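Side-chain contacts in nsp9 (PDB 5YM6), which binds nucleic acid, probably single-stranded viral RNA during coronavirus replication, with an affinity that dimerization enhances: residues Lys37-Ile42 against Thr61-Asp66; Lys27-Thr32 against Ile99-Glu104. All coordinates share one frame; numbering follows the deposited sequence.

In the fold
Starting at the N terminus, the chain runs through strand 8-18 into strand 23-33, which supplies Lys27-Thr32 of contact 2, and turns back through strand 36-44, which supplies Lys37-Ile42 of contact 1. Strand 49-55 follows, and Thr61-Asp66 then closes the shorter loop, with 18 residues between the segments of contact 1. The chain continues through strands 69-71 and 82-86 to helix 92-105, where Ile99-Glu104 closes the longer loop. Contact 1 is thus nested inside contact 2, their centres about 13 Å apart. Paired strands 23-33 and 36-44 join them: contact 1 ties strand 36-44 to the 60-64 region, contact 2 ties strand 23-33 to the C-terminal helix.

Contact 1 (Lys37-Ile42 against Thr61-Asp66); sequences KILVAI and TVLNLD
Ile42 and Leu65 meet methyl to methyl, CD1 of Ile42 lying 3.7 Å from CD1 of Leu65. The second leucine branch also takes part, Leu65 CD2 standing 4.0 Å from Ile42 CD1, so the isoleucine tip rests against both prongs of the fork. The two side chains cross at about a right angle. Ile42 has CG1 between its backbone N and its carbonyl carbon (chi1 62°), and the extended second torsion carries CD1 out to the leucine. On the other side, Leu65 holds CG beside its own backbone N (chi1 -55°), and its two methyls then face the isoleucine. A looser pair lies further along the strands, where Leu39 CD2 and Leu63 CD1 are 4.2 Å apart. The CA atoms of Leu39 and Leu63 remain 9.4 Å apart, so the strands meet here through side chains, as across the interior of a small barrel, and are not paired edge to edge. Both pairs are wholly apolar.

Behind this first shell, a classic beta bulge places Val40 and Ala41 together opposite Phe29. The extra residue is consistent with Leu39 and Ile42, three positions apart, both pointing at the 61-66 segment, while Ala41 points away. Ile87 touches both Leu39 and Leu65, bridging the two sides of the cluster, and Tyr85 packs on Ile42. Leu49 and Val52 of strand 49-55 also touch Leu65, and Ser28 and Tyr30 of strand 23-33 border Leu39. In the barrel-like fold of nsp9, strand 36-44 lies between strands 23-33 and 82-86, whereas strand 60-64 is an outermost strand of the chain's sheet, beside strand 49-55; the leucine and isoleucine tips join these two parts of the sheet, which are not neighbours in it.

Contact 2 (Lys27-Thr32 against Ile99-Glu104); sequences KSFYVT and IGHISE
Phe29 projects from strand 23-33 onto His101 and Ile102 of helix 92-105, the C-terminal helix that packs on the nsp9 beta barrel and also against the second subunit, as in some other coronavirus nsp9 dimers. Along the helix, Ile99 packs on Phe86 of strand 82-86 and on Met97 of the second subunit. His101 comes next, its CG anti to the backbone N (chi1 -175°), which brings CD2 to the edge of the Phe29 ring, near its plane; Val9 of strand 8-18 also touches the His101 side chain. Ile102 crosses Phe29 at about a right angle, with CG1 and CD1 against the outer end of the phenyl ring, while Leu84 of strand 82-86 and Leu6 of the second subunit also pack on it. Ser103 OG has Arg7 O of the second subunit as a hydrogen-bond partner, with Ile99 O also within reach of its one proton, so adjacent helix positions serve barrel and dimer. Glu104 packs on His101 of the second subunit. Both ring atoms share both carbons: Phe29 CE2 lies 3.9 Å from Ile102 CG1, and Phe29 CZ lies 4.1 Å from Ile102 CD1.

Contact 1 (Lys37-Ile42 against Thr61-Asp66)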
ATOM      1  N   LYS B  37     -11.917  -2.193 -10.989  1.00 29.83           N
ATOM      2  CA  LYS B  37     -11.865  -2.154  -9.528  1.00 27.51           C
ATOM      3  C   LYS B  37     -11.880  -3.551  -8.923  1.00 23.78           C
ATOM      4  O   LYS B  37     -12.400  -4.503  -9.518  1.00 27.43           O
ATOM      5  CB  LYS B  37     -13.030  -1.322  -8.961  1.00 27.48           C
ATOM      6  CG  LYS B  37     -14.395  -1.950  -9.080  1.00 27.78           C
ATOM      7  CD  LYS B  37     -15.435  -1.119  -8.314  1.00 27.66           C
ATOM      8  CE  LYS B  37     -16.699  -1.927  -8.048  1.00 28.56           C
ATOM      9  NZ  LYS B  37     -17.479  -2.204  -9.299  1.00 30.99           N
ATOM     10  N   ILE B  38     -11.307  -3.676  -7.725  1.00 25.71           N
ATOM     11  CA  ILE B  38     -11.313  -4.950  -7.016  1.00 24.15           C
ATOM     12  C   ILE B  38     -11.632  -4.696  -5.535  1.00 21.33           C
ATOM     13  O   ILE B  38     -11.095  -3.774  -4.934  1.00 20.50           O
ATOM     14  CB  ILE B  38      -9.961  -5.704  -7.166  1.00 26.36           C
ATOM     15  CG1 ILE B  38      -9.933  -6.954  -6.279  1.00 33.08           C
ATOM     16  CG2 ILE B  38      -8.801  -4.793  -6.856  1.00 27.32           C
ATOM     17  CD1 ILE B  38      -8.809  -7.951  -6.635  1.00 36.21           C
ATOM     18  N   LEU B  39     -12.536  -5.482  -4.966  1.00 24.85           N
ATOM     19  CA  LEU B  39     -12.846  -5.338  -3.541  1.00 21.10           C
ATOM     20  C   LEU B  39     -11.709  -5.925  -2.713  1.00 20.88           C
ATOM     21  O   LEU B  39     -11.403  -7.106  -2.832  1.00 24.75           O
ATOM     22  CB  LEU B  39     -14.168  -6.022  -3.200  1.00 21.45           C
ATOM     23  CG  LEU B  39     -14.523  -6.010  -1.709  1.00 21.08           C
ATOM     24  CD1 LEU B  39     -14.704  -4.580  -1.287  1.00 20.42           C
ATOM     25  CD2 LEU B  39     -15.762  -6.848  -1.430  1.00 26.31           C
ATOM     26  N   VAL B  40     -11.090  -5.098  -1.882  1.00 18.07           N
ATOM     27  CA  VAL B  40      -9.914  -5.521  -1.109  1.00 18.81           C
ATOM     28  C   VAL B  40     -10.184  -5.717   0.378  1.00 20.46           C
ATOM     29  O   VAL B  40      -9.650  -6.643   0.998  1.00 20.53           O
ATOM     30  CB  VAL B  40      -8.770  -4.504  -1.289  1.00 20.34           C
ATOM     31  CG1 VAL B  40      -7.606  -4.824  -0.338  1.00 21.87           C
ATOM     32  CG2 VAL B  40      -8.315  -4.518  -2.744  1.00 28.56           C
ATOM     33  N   ALA B  41     -11.012  -4.851   0.957  1.00 17.74           N
ATOM     34  CA  ALA B  41     -11.279  -4.909   2.398  1.00 18.13           C
ATOM     35  C   ALA B  41     -12.618  -4.303   2.777  1.00 19.41           C
ATOM     36  O   ALA B  41     -13.193  -3.512   2.019  1.00 19.38           O
ATOM     37  CB  ALA B  41     -10.152  -4.199   3.168  1.00 18.69           C
ATOM     38  N   ILE B  42     -13.112  -4.661   3.966  1.00 20.63           N
ATOM     39  CA  ILE B  42     -14.268  -3.982   4.530  1.00 16.82           C
ATOM     40  C   ILE B  42     -13.962  -3.607   5.967  1.00 20.37           C
ATOM     41  O   ILE B  42     -13.102  -4.231   6.598  1.00 17.78           O
ATOM     42  CB  ILE B  42     -15.525  -4.850   4.477  1.00 18.73           C
ATOM     43  CG1 ILE B  42     -15.337  -6.127   5.303  1.00 18.64           C
ATOM     44  CG2 ILE B  42     -15.862  -5.181   3.016  1.00 17.70           C
ATOM     45  CD1 ILE B  42     -16.622  -6.862   5.598  1.00 23.07           C
ATOM     46  N   THR B  61     -21.505 -12.338  -6.222  1.00 45.21           N
ATOM     47  CA  THR B  61     -20.581 -13.326  -5.690  1.00 41.85           C
ATOM     48  C   THR B  61     -20.314 -13.134  -4.200  1.00 37.37           C
ATOM     49  O   THR B  61     -20.220 -12.009  -3.712  1.00 39.71           O
ATOM     50  CB  THR B  61     -19.241 -13.294  -6.435  1.00 46.48           C
ATOM     51  OG1 THR B  61     -18.298 -14.128  -5.749  1.00 49.53           O
ATOM     52  CG2 THR B  61     -18.703 -11.875  -6.498  1.00 47.56           C
ATOM     53  N   VAL B  62     -20.193 -14.251  -3.498  1.00 32.89           N
ATOM     54  CA  VAL B  62     -19.909 -14.247  -2.078  1.00 31.96           C
ATOM     55  C   VAL B  62     -18.420 -14.499  -1.851  1.00 35.34           C
ATOM     56  O   VAL B  62     -17.865 -15.500  -2.320  1.00 33.35           O
ATOM     57  CB  VAL B  62     -20.753 -15.303  -1.345  1.00 34.74           C
ATOM     58  CG1 VAL B  62     -20.421 -15.321   0.130  1.00 35.00           C
ATOM     59  CG2 VAL B  62     -22.238 -15.020  -1.557  1.00 37.62           C
ATOM     60  N   LEU B  63     -17.776 -13.571  -1.151  1.00 25.25           N
ATOM     61  CA  LEU B  63     -16.345 -13.663  -0.874  1.00 26.84           C
ATOM     62  C   LEU B  63     -16.075 -13.902   0.603  1.00 24.32           C
ATOM     63  O   LEU B  63     -16.738 -13.314   1.457  1.00 25.43           O
ATOM     64  CB  LEU B  63     -15.634 -12.392  -1.306  1.00 27.90           C
ATOM     65  CG  LEU B  63     -15.831 -11.992  -2.766  1.00 31.77           C
ATOM     66  CD1 LEU B  63     -15.090 -10.705  -3.032  1.00 31.24           C
ATOM     67  CD2 LEU B  63     -15.333 -13.107  -3.669  1.00 33.82           C
ATOM     68  N   ASN B  64     -15.092 -14.742   0.904  1.00 22.11           N
ATOM     69  CA  ASN B  64     -14.718 -14.978   2.294  1.00 21.20           C
ATOM     70  C   ASN B  64     -13.848 -13.867   2.834  1.00 21.49           C
ATOM     71  O   ASN B  64     -13.046 -13.284   2.100  1.00 22.38           O
ATOM     72  CB  ASN B  64     -13.983 -16.310   2.442  1.00 23.62           C
ATOM     73  CG  ASN B  64     -14.867 -17.488   2.128  1.00 32.88           C
ATOM     74  OD1 ASN B  64     -16.029 -17.535   2.543  1.00 30.78           O
ATOM     75  ND2 ASN B  64     -14.343 -18.425   1.352  1.00 34.14           N
ATOM     76  N   LEU B  65     -14.003 -13.592   4.126  1.00 20.53           N
ATOM     77  CA  LEU B  65     -13.185 -12.599   4.827  1.00 18.56           C
ATOM     78  C   LEU B  65     -12.082 -13.254   5.654  1.00 21.21           C
ATOM     79  O   LEU B  65     -12.310 -14.294   6.281  1.00 20.73           O
ATOM     80  CB  LEU B  65     -14.055 -11.770   5.761  1.00 19.00           C
ATOM     81  CG  LEU B  65     -15.237 -11.093   5.082  1.00 21.78           C
ATOM     82  CD1 LEU B  65     -16.192 -10.519   6.125  1.00 18.43           C
ATOM     83  CD2 LEU B  65     -14.707 -10.022   4.147  1.00 18.77           C
ATOM     84  N   ASP B  66     -10.913 -12.617   5.689  1.00 20.22           N
ATOM     85  CA  ASP B  66      -9.875 -12.947   6.671  1.00 21.89           C
ATOM     86  C   ASP B  66     -10.321 -12.490   8.056  1.00 24.44           C
ATOM     87  O   ASP B  66     -11.225 -11.684   8.163  1.00 22.62           O
ATOM     88  CB  ASP B  66      -8.544 -12.298   6.280  1.00 20.56           C
ATOM     89  CG  ASP B  66      -7.904 -12.969   5.085  1.00 22.60           C
ATOM     90  OD1 ASP B  66      -8.271 -14.118   4.804  1.00 23.82           O
ATOM     91  OD2 ASP B  66      -7.035 -12.351   4.432  1.00 28.70           O
TER

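Contact 2 (Lys27-Thr32 against Ile99-Glu104)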
ATOM      1  N   LYS B  27     -18.604  -0.741   5.321  1.00 22.38           N
ATOM      2  CA  LYS B  27     -17.810   0.145   4.485  1.00 20.37           C
ATOM      3  C   LYS B  27     -16.840  -0.682   3.661  1.00 23.86           C
ATOM      4  O   LYS B  27     -16.103  -1.502   4.216  1.00 21.30           O
ATOM      5  CB  LYS B  27     -17.051   1.152   5.335  1.00 23.90           C
ATOM      6  CG  LYS B  27     -16.111   2.037   4.549  1.00 23.84           C
ATOM      7  CD  LYS B  27     -15.585   3.163   5.431  1.00 28.78           C
ATOM      8  CE  LYS B  27     -14.814   4.200   4.643  1.00 30.87           C
ATOM      9  NZ  LYS B  27     -14.206   5.193   5.576  1.00 42.33           N
ATOM     10  N   SER B  28     -16.833  -0.480   2.348  1.00 20.07           N
ATOM     11  CA  SER B  28     -15.978  -1.287   1.482  1.00 19.37           C
ATOM     12  C   SER B  28     -14.845  -0.483   0.869  1.00 22.73           C
ATOM     13  O   SER B  28     -15.019   0.680   0.511  1.00 23.18           O
ATOM     14  CB  SER B  28     -16.817  -1.931   0.383  1.00 21.87           C
ATOM     15  OG  SER B  28     -17.573  -0.933  -0.294  1.00 27.61           O
ATOM     16  N   PHE B  29     -13.688  -1.129   0.721  1.00 20.19           N
ATOM     17  CA  PHE B  29     -12.491  -0.496   0.171  1.00 19.33           C
ATOM     18  C   PHE B  29     -12.138  -1.165  -1.143  1.00 19.67           C
ATOM     19  O   PHE B  29     -11.861  -2.358  -1.186  1.00 19.95           O
ATOM     20  CB  PHE B  29     -11.314  -0.598   1.145  1.00 18.50           C
ATOM     21  CG  PHE B  29     -11.517   0.179   2.417  1.00 21.55           C
ATOM     22  CD1 PHE B  29     -12.364  -0.296   3.413  1.00 23.01           C
ATOM     23  CD2 PHE B  29     -10.886   1.388   2.608  1.00 23.49           C
ATOM     24  CE1 PHE B  29     -12.556   0.422   4.575  1.00 24.76           C
ATOM     25  CE2 PHE B  29     -11.082   2.109   3.777  1.00 24.13           C
ATOM     26  CZ  PHE B  29     -11.912   1.628   4.746  1.00 27.05           C
ATOM     27  N   TYR B  30     -12.172  -0.389  -2.216  1.00 19.43           N
ATOM     28  CA  TYR B  30     -11.829  -0.898  -3.530  1.00 22.27           C
ATOM     29  C   TYR B  30     -10.487  -0.328  -3.972  1.00 22.79           C
ATOM     30  O   TYR B  30     -10.196   0.828  -3.721  1.00 24.61           O
ATOM     31  CB  TYR B  30     -12.900  -0.527  -4.558  1.00 23.46           C
ATOM     32  CG  TYR B  30     -14.220  -1.241  -4.386  1.00 24.03           C
ATOM     33  CD1 TYR B  30     -15.225  -0.708  -3.593  1.00 25.55           C
ATOM     34  CD2 TYR B  30     -14.458  -2.437  -5.043  1.00 23.69           C
ATOM     35  CE1 TYR B  30     -16.430  -1.360  -3.444  1.00 23.61           C
ATOM     36  CE2 TYR B  30     -15.660  -3.096  -4.907  1.00 25.51           C
ATOM     37  CZ  TYR B  30     -16.643  -2.547  -4.109  1.00 24.38           C
ATOM     38  OH  TYR B  30     -17.832  -3.206  -3.973  1.00 28.70           O
ATOM     39  N   VAL B  31      -9.679  -1.150  -4.630  1.00 23.08           N
ATOM     40  CA  VAL B  31      -8.508  -0.631  -5.318  1.00 24.56           C
ATOM     41  C   VAL B  31      -8.845  -0.571  -6.800  1.00 23.77           C
ATOM     42  O   VAL B  31      -9.325  -1.548  -7.370  1.00 24.97           O
ATOM     43  CB  VAL B  31      -7.253  -1.484  -5.081  1.00 24.78           C
ATOM     44  CG1 VAL B  31      -6.116  -1.013  -5.997  1.00 31.31           C
ATOM     45  CG2 VAL B  31      -6.823  -1.380  -3.619  1.00 25.85           C
ATOM     46  N   THR B  32      -8.592   0.580  -7.408  1.00 28.57           N
ATOM     47  CA  THR B  32      -8.799   0.750  -8.836  1.00 30.20           C
ATOM     48  C   THR B  32      -7.466   0.831  -9.561  1.00 31.64           C
ATOM     49  O   THR B  32      -6.499   1.393  -9.041  1.00 31.82           O
ATOM     50  CB  THR B  32      -9.596   2.025  -9.162  1.00 31.53           C
ATOM     51  OG1 THR B  32      -8.814   3.175  -8.818  1.00 36.21           O
ATOM     52  CG2 THR B  32     -10.895   2.056  -8.391  1.00 31.10           C
ATOM     53  N   ILE B  99      -4.053  -0.343   3.670  1.00 23.92           N
ATOM     54  CA  ILE B  99      -3.448   0.044   4.948  1.00 27.10           C
ATOM     55  C   ILE B  99      -2.939   1.485   4.890  1.00 30.24           C
ATOM     56  O   ILE B  99      -3.105   2.244   5.847  1.00 31.44           O
ATOM     57  CB  ILE B  99      -2.303  -0.902   5.340  1.00 26.40           C
ATOM     58  CG1 ILE B  99      -2.870  -2.285   5.673  1.00 28.34           C
ATOM     59  CG2 ILE B  99      -1.534  -0.371   6.542  1.00 31.76           C
ATOM     60  CD1 ILE B  99      -1.817  -3.321   5.982  1.00 34.89           C
ATOM     61  N   GLY B 100      -2.336   1.863   3.765  1.00 26.95           N
ATOM     62  CA  GLY B 100      -1.860   3.224   3.591  1.00 29.84           C
ATOM     63  C   GLY B 100      -2.998   4.228   3.637  1.00 35.48           C
ATOM     64  O   GLY B 100      -2.881   5.301   4.237  1.00 33.94           O
ATOM     65  N   HIS B 101      -4.109   3.871   3.004  1.00 33.04           N
ATOM     66  CA  HIS B 101      -5.257   4.759   2.922  1.00 32.76           C
ATOM     67  C   HIS B 101      -5.862   4.978   4.301  1.00 33.98           C
ATOM     68  O   HIS B 101      -6.134   6.114   4.693  1.00 37.29           O
ATOM     69  CB  HIS B 101      -6.299   4.187   1.950  1.00 31.63           C
ATOM     70  CG  HIS B 101      -7.468   5.091   1.710  1.00 35.49           C
ATOM     71  ND1 HIS B 101      -7.498   6.009   0.678  1.00 33.24           N
ATOM     72  CD2 HIS B 101      -8.652   5.209   2.351  1.00 34.66           C
ATOM     73  CE1 HIS B 101      -8.653   6.654   0.704  1.00 38.51           C
ATOM     74  NE2 HIS B 101      -9.367   6.191   1.713  1.00 37.66           N
ATOM     75  N   ILE B 102      -6.032   3.894   5.053  1.00 29.91           N
ATOM     76  CA  ILE B 102      -6.608   3.974   6.386  1.00 30.97           C
ATOM     77  C   ILE B 102      -5.683   4.760   7.321  1.00 37.72           C
ATOM     78  O   ILE B 102      -6.146   5.505   8.181  1.00 34.02           O
ATOM     79  CB  ILE B 102      -6.895   2.569   6.946  1.00 31.39           C
ATOM     80  CG1 ILE B 102      -8.011   1.909   6.124  1.00 27.43           C
ATOM     81  CG2 ILE B 102      -7.280   2.637   8.414  1.00 34.82           C
ATOM     82  CD1 ILE B 102      -8.403   0.540   6.595  1.00 28.63           C
ATOM     83  N   SER B 103      -4.376   4.625   7.119  1.00 34.03           N
ATOM     84  CA  SER B 103      -3.415   5.398   7.908  1.00 37.86           C
ATOM     85  C   SER B 103      -3.562   6.912   7.690  1.00 41.06           C
ATOM     86  O   SER B 103      -3.581   7.674   8.653  1.00 49.49           O
ATOM     87  CB  SER B 103      -1.987   4.957   7.591  1.00 40.90           C
ATOM     88  OG  SER B 103      -1.781   3.614   7.997  1.00 41.25           O
ATOM     89  N   GLU B 104      -3.689   7.351   6.444  1.00 41.81           N
ATOM     90  CA  GLU B 104      -3.814   8.784   6.178  1.00 45.35           C
ATOM     91  C   GLU B 104      -5.206   9.322   6.528  1.00 48.21           C
ATOM     92  O   GLU B 104      -5.395  10.527   6.700  1.00 48.23           O
ATOM     93  CB  GLU B 104      -3.480   9.095   4.720  1.00 45.15           C
ATOM     94  CG  GLU B 104      -3.274  10.581   4.455  1.00 52.78           C
ATOM     95  CD  GLU B 104      -2.009  10.858   3.665  1.00 59.18           C
ATOM     96  OE1 GLU B 104      -1.439   9.891   3.113  1.00 58.91           O
ATOM     97  OE2 GLU B 104      -1.572  12.034   3.623  1.00 64.56           O
TER